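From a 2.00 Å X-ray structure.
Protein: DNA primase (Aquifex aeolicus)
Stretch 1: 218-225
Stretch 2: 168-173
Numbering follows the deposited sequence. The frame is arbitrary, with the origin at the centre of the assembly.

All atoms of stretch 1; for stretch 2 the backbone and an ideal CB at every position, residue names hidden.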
ATOM      1  N   ASN A 218       3.075  -6.641  11.690  1.00 21.64           N
ATOM      2  CA  ASN A 218       2.486  -7.057  10.419  1.00 21.64           C
ATOM      3  C   ASN A 218       1.970  -8.459  10.575  1.00 20.79           C
ATOM      4  O   ASN A 218       2.387  -9.182  11.483  1.00 19.20           O
ATOM      5  CB  ASN A 218       3.553  -7.149   9.341  1.00 23.95           C
ATOM      6  CG  ASN A 218       4.042  -5.828   8.904  1.00 27.65           C
ATOM      7  OD1 ASN A 218       3.250  -4.957   8.531  1.00 36.88           O
ATOM      8  ND2 ASN A 218       5.360  -5.650   8.924  1.00 30.92           N
ATOM      9  N   SER A 219       1.095  -8.854   9.662  1.00 19.36           N
ATOM     10  CA  SER A 219       0.788 -10.250   9.463  1.00 19.42           C
ATOM     11  C   SER A 219       2.111 -11.048   9.310  1.00 19.39           C
ATOM     12  O   SER A 219       3.067 -10.565   8.726  1.00 18.72           O
ATOM     13  CB  SER A 219      -0.086 -10.392   8.213  1.00 19.34           C
ATOM     14  OG  SER A 219      -1.306  -9.685   8.404  1.00 19.07           O
ATOM     15  N   PRO A 220       2.179 -12.243   9.863  1.00 19.96           N
ATOM     16  CA  PRO A 220       3.374 -13.086   9.676  1.00 20.54           C
ATOM     17  C   PRO A 220       3.430 -13.584   8.220  1.00 20.91           C
ATOM     18  O   PRO A 220       2.390 -13.641   7.554  1.00 21.17           O
ATOM     19  CB  PRO A 220       3.143 -14.245  10.643  1.00 20.62           C
ATOM     20  CG  PRO A 220       1.620 -14.265  10.865  1.00 21.60           C
ATOM     21  CD  PRO A 220       1.142 -12.870  10.706  1.00 19.92           C
ATOM     22  N   ASP A 221       4.604 -13.916   7.711  1.00 21.49           N
ATOM     23  CA  ASP A 221       4.655 -14.398   6.322  1.00 22.54           C
ATOM     24  C   ASP A 221       3.884 -15.691   6.187  1.00 22.41           C
ATOM     25  O   ASP A 221       3.731 -16.439   7.160  1.00 22.24           O
ATOM     26  CB  ASP A 221       6.084 -14.557   5.828  1.00 23.07           C
ATOM     27  CG  ASP A 221       6.669 -13.233   5.309  1.00 26.39           C
ATOM     28  OD1 ASP A 221       5.978 -12.180   5.396  1.00 29.09           O
ATOM     29  OD2 ASP A 221       7.807 -13.154   4.811  1.00 27.48           O
ATOM     30  N   SER A 222       3.375 -15.940   4.988  1.00 21.82           N
ATOM     31  CA  SER A 222       2.537 -17.107   4.741  1.00 21.24           C
ATOM     32  C   SER A 222       2.412 -17.263   3.243  1.00 21.43           C
ATOM     33  O   SER A 222       3.044 -16.520   2.482  1.00 19.71           O
ATOM     34  CB  SER A 222       1.158 -16.908   5.362  1.00 21.67           C
ATOM     35  OG  SER A 222       0.474 -15.811   4.765  1.00 20.15           O
ATOM     36  N   ARG A 223       1.597 -18.217   2.813  1.00 20.98           N
ATOM     37  CA  ARG A 223       1.322 -18.374   1.393  1.00 22.52           C
ATOM     38  C   ARG A 223       0.808 -17.094   0.750  1.00 22.31           C
ATOM     39  O   ARG A 223       1.241 -16.739  -0.337  1.00 23.09           O
ATOM     40  CB  ARG A 223       0.317 -19.501   1.148  1.00 22.66           C
ATOM     41  CG  ARG A 223       0.373 -20.072  -0.270  1.00 25.46           C
ATOM     42  CD  ARG A 223      -0.507 -21.327  -0.464  1.00 29.27           C
ATOM     43  NE  ARG A 223      -1.896 -21.061  -0.074  1.00 33.75           N
ATOM     44  CZ  ARG A 223      -2.804 -20.491  -0.863  1.00 34.60           C
ATOM     45  NH1 ARG A 223      -2.494 -20.147  -2.109  1.00 35.50           N
ATOM     46  NH2 ARG A 223      -4.034 -20.281  -0.415  1.00 34.88           N
ATOM     47  N   VAL A 224      -0.124 -16.421   1.420  1.00 22.84           N
ATOM     48  CA  VAL A 224      -0.814 -15.265   0.843  1.00 23.68           C
ATOM     49  C   VAL A 224      -0.029 -13.949   1.030  1.00 24.30           C
ATOM     50  O   VAL A 224      -0.131 -13.045   0.202  1.00 23.70           O
ATOM     51  CB  VAL A 224      -2.288 -15.140   1.382  1.00 24.89           C
ATOM     52  CG1 VAL A 224      -2.354 -14.618   2.831  1.00 22.81           C
ATOM     53  CG2 VAL A 224      -3.146 -14.268   0.462  1.00 25.65           C
ATOM     54  N   PHE A 225       0.766 -13.866   2.102  1.00 24.25           N
ATOM     55  CA  PHE A 225       1.418 -12.609   2.485  1.00 25.27           C
ATOM     56  C   PHE A 225       2.957 -12.754   2.576  1.00 26.26           C
ATOM     57  O   PHE A 225       3.478 -13.506   3.404  1.00 25.04           O
ATOM     58  CB  PHE A 225       0.825 -12.116   3.823  1.00 25.98           C
ATOM     59  CG  PHE A 225       1.425 -10.829   4.326  1.00 25.60           C
ATOM     60  CD1 PHE A 225       1.046  -9.619   3.777  1.00 27.25           C
ATOM     61  CD2 PHE A 225       2.375 -10.835   5.344  1.00 22.85           C
ATOM     62  CE1 PHE A 225       1.620  -8.419   4.229  1.00 29.76           C
ATOM     63  CE2 PHE A 225       2.943  -9.665   5.801  1.00 22.46           C
ATOM     64  CZ  PHE A 225       2.564  -8.454   5.258  1.00 24.76           C
ATOM     65  N   UNK A 168      -7.667 -18.790   9.432  1.00 24.84           N
ATOM     66  CA  UNK A 168      -6.607 -19.361  10.271  1.00 25.52           C
ATOM     67  C   UNK A 168      -5.332 -19.631   9.492  1.00 26.49           C
ATOM     68  O   UNK A 168      -4.244 -19.549  10.042  1.00 26.84           O
ATOM     69  CB  UNK A 168      -7.091 -20.660  10.919  1.00 25.52           C
ATOM     70  N   UNK A 169      -5.466 -19.938   8.202  1.00 27.19           N
ATOM     71  CA  UNK A 169      -4.313 -20.055   7.320  1.00 27.87           C
ATOM     72  C   UNK A 169      -3.480 -18.763   7.176  1.00 27.34           C
ATOM     73  O   UNK A 169      -2.349 -18.825   6.699  1.00 27.23           O
ATOM     74  CB  UNK A 169      -4.794 -20.500   5.937  1.00 27.87           C
ATOM     75  N   UNK A 170      -4.036 -17.610   7.554  1.00 26.34           N
ATOM     76  CA  UNK A 170      -3.278 -16.333   7.459  1.00 25.81           C
ATOM     77  C   UNK A 170      -2.346 -16.100   8.640  1.00 25.68           C
ATOM     78  O   UNK A 170      -1.427 -15.284   8.552  1.00 25.62           O
ATOM     79  CB  UNK A 170      -4.248 -15.154   7.357  1.00 25.81           C
ATOM     80  N   UNK A 171      -2.614 -16.799   9.742  1.00 25.51           N
ATOM     81  CA  UNK A 171      -1.923 -16.600  11.022  1.00 26.70           C
ATOM     82  C   UNK A 171      -2.169 -15.224  11.663  1.00 25.75           C
ATOM     83  O   UNK A 171      -1.390 -14.767  12.515  1.00 24.85           O
ATOM     84  CB  UNK A 171      -0.419 -16.793  10.816  1.00 26.70           C
ATOM     85  N   UNK A 172      -3.254 -14.575  11.250  1.00 25.59           N
ATOM     86  CA  UNK A 172      -3.657 -13.309  11.839  1.00 25.81           C
ATOM     87  C   UNK A 172      -4.477 -13.522  13.089  1.00 26.74           C
ATOM     88  O   UNK A 172      -4.940 -12.565  13.709  1.00 26.33           O
ATOM     89  CB  UNK A 172      -4.449 -12.476  10.829  1.00 25.81           C
ATOM     90  N   UNK A 173      -4.649 -14.791  13.438  1.00 28.72           N
ATOM     91  CA  UNK A 173      -5.378 -15.222  14.631  1.00 30.41           C
ATOM     92  C   UNK A 173      -4.524 -16.159  15.480  1.00 31.72           C
ATOM     93  O   UNK A 173      -4.043 -17.179  14.993  1.00 31.82           O
ATOM     94  CB  UNK A 173      -6.686 -15.912  14.239  1.00 30.41           C
TER

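Position 168 lies beyond the reach of stretch 1: nothing there comes within 5.5 Å of its ideal CB, so this contact sets no preference. The deposited residue is Leu168, whose carbonyl O accepts the backbone hydrogen bond from N of residue 171 at 3.2 Å, closing a type I turn.

Position 169 also sits in open space, with CA-to-CB directed sideways, and almost any residue that tolerates a turn would serve. It is Glu169, and its OE1 comes no nearer than 6.1 Å, to NE of Arg223. Its backbone does more, with O 4.2 Å from CB of Ser222.

At position 170 CA-to-CB again runs sideways, but the ideal CB is 4.9 Å from CG1 of Val224 and 5.4 Å from OG of Ser222. A small or branched side chain suits such a gap, with a methyl for the valine and perhaps a hydroxyl; Ala, Val, Ser and Thr are all reasonable. The deposited residue is Thr170, in the p rotamer. Its CG2 lies 4.4 Å from CG1 of Val224, a loose apolar contact, while its OG1 turns back to its own loop and accepts a hydrogen bond from N of residue 172 at 3.3 Å. A water ties the backbones together, donating to O of Thr170 (2.6 Å) and O of Pro220 (2.8 Å) and accepting from OG of Ser222 (2.6 Å).

Position 171 has phi/psi of 65/21, a left-handed conformation that favours Gly, Asn or Asp, though other residues can pay its cost. CA-to-CB points toward stretch 1, and the ideal CB is a tight 3.2 Å from CG of Pro220. A long, flexible chain could pass the proline ring toward the carbonyl of Asp221, where a donor would be welcome. The residue is Lys171. Its CB packs 3.3 Å from CG of Pro220, and the chain runs past the ring, with chi2 to chi4 all between wells, until NZ stands 2.5 Å from O of Asp221. That approach is very short.

At position 172 CA-to-CB points sideways, and the ideal CB is 4.9 Å from OG of Ser219. A side chain of moderate length carrying an acceptor could bend back to that hydroxyl: Asn, Asp or perhaps Gln. It is Asn172, whose end comes nearer than its CB; OD1 accepts a hydrogen bond from OG of Ser219 at 2.7 Å.

Position 173 is out of reach, and this contact leaves its identity free; it is Leu173.

Stretch 2, residues 168-173: LETKNL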
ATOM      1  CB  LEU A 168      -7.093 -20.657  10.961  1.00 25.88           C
ATOM      2  CG  LEU A 168      -8.069 -20.486  12.139  1.00 25.17           C
ATOM      3  CD1 LEU A 168      -8.772 -21.810  12.533  1.00 26.07           C
ATOM      4  CD2 LEU A 168      -7.377 -19.840  13.364  1.00 26.68           C
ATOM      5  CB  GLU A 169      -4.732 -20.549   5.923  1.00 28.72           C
ATOM      6  CG  GLU A 169      -5.278 -21.976   5.888  1.00 32.25           C
ATOM      7  CD  GLU A 169      -4.196 -23.034   6.062  1.00 36.95           C
ATOM      8  OE1 GLU A 169      -3.027 -22.772   5.684  1.00 37.78           O
ATOM      9  OE2 GLU A 169      -4.514 -24.130   6.581  1.00 39.42           O
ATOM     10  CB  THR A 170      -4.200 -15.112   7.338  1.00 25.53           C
ATOM     11  OG1 THR A 170      -5.021 -15.012   8.510  1.00 23.53           O
ATOM     12  CG2 THR A 170      -5.187 -15.260   6.167  1.00 25.06           C
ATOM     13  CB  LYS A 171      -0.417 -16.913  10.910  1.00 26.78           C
ATOM     14  CG  LYS A 171      -0.127 -18.366  10.538  1.00 31.50           C
ATOM     15  CD  LYS A 171       0.438 -18.457   9.146  1.00 35.50           C
ATOM     16  CE  LYS A 171       1.781 -19.148   9.142  1.00 38.00           C
ATOM     17  NZ  LYS A 171       2.823 -18.221   8.627  1.00 38.94           N
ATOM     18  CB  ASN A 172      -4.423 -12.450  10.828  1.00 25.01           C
ATOM     19  CG  ASN A 172      -3.543 -11.963   9.711  1.00 24.39           C
ATOM     20  OD1 ASN A 172      -2.388 -11.610   9.929  1.00 22.54           O
ATOM     21  ND2 ASN A 172      -4.068 -11.972   8.505  1.00 20.42           N
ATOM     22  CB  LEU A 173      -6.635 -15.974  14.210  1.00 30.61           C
ATOM     23  CG  LEU A 173      -7.942 -15.494  14.798  1.00 31.60           C
ATOM     24  CD1 LEU A 173      -8.031 -14.000  14.655  1.00 32.50           C
ATOM     25  CD2 LEU A 173      -9.113 -16.209  14.127  1.00 28.67           C
TER
HETATM   26  O   HOH W   1      -0.254 -14.056   6.586  1.00 22.61           O
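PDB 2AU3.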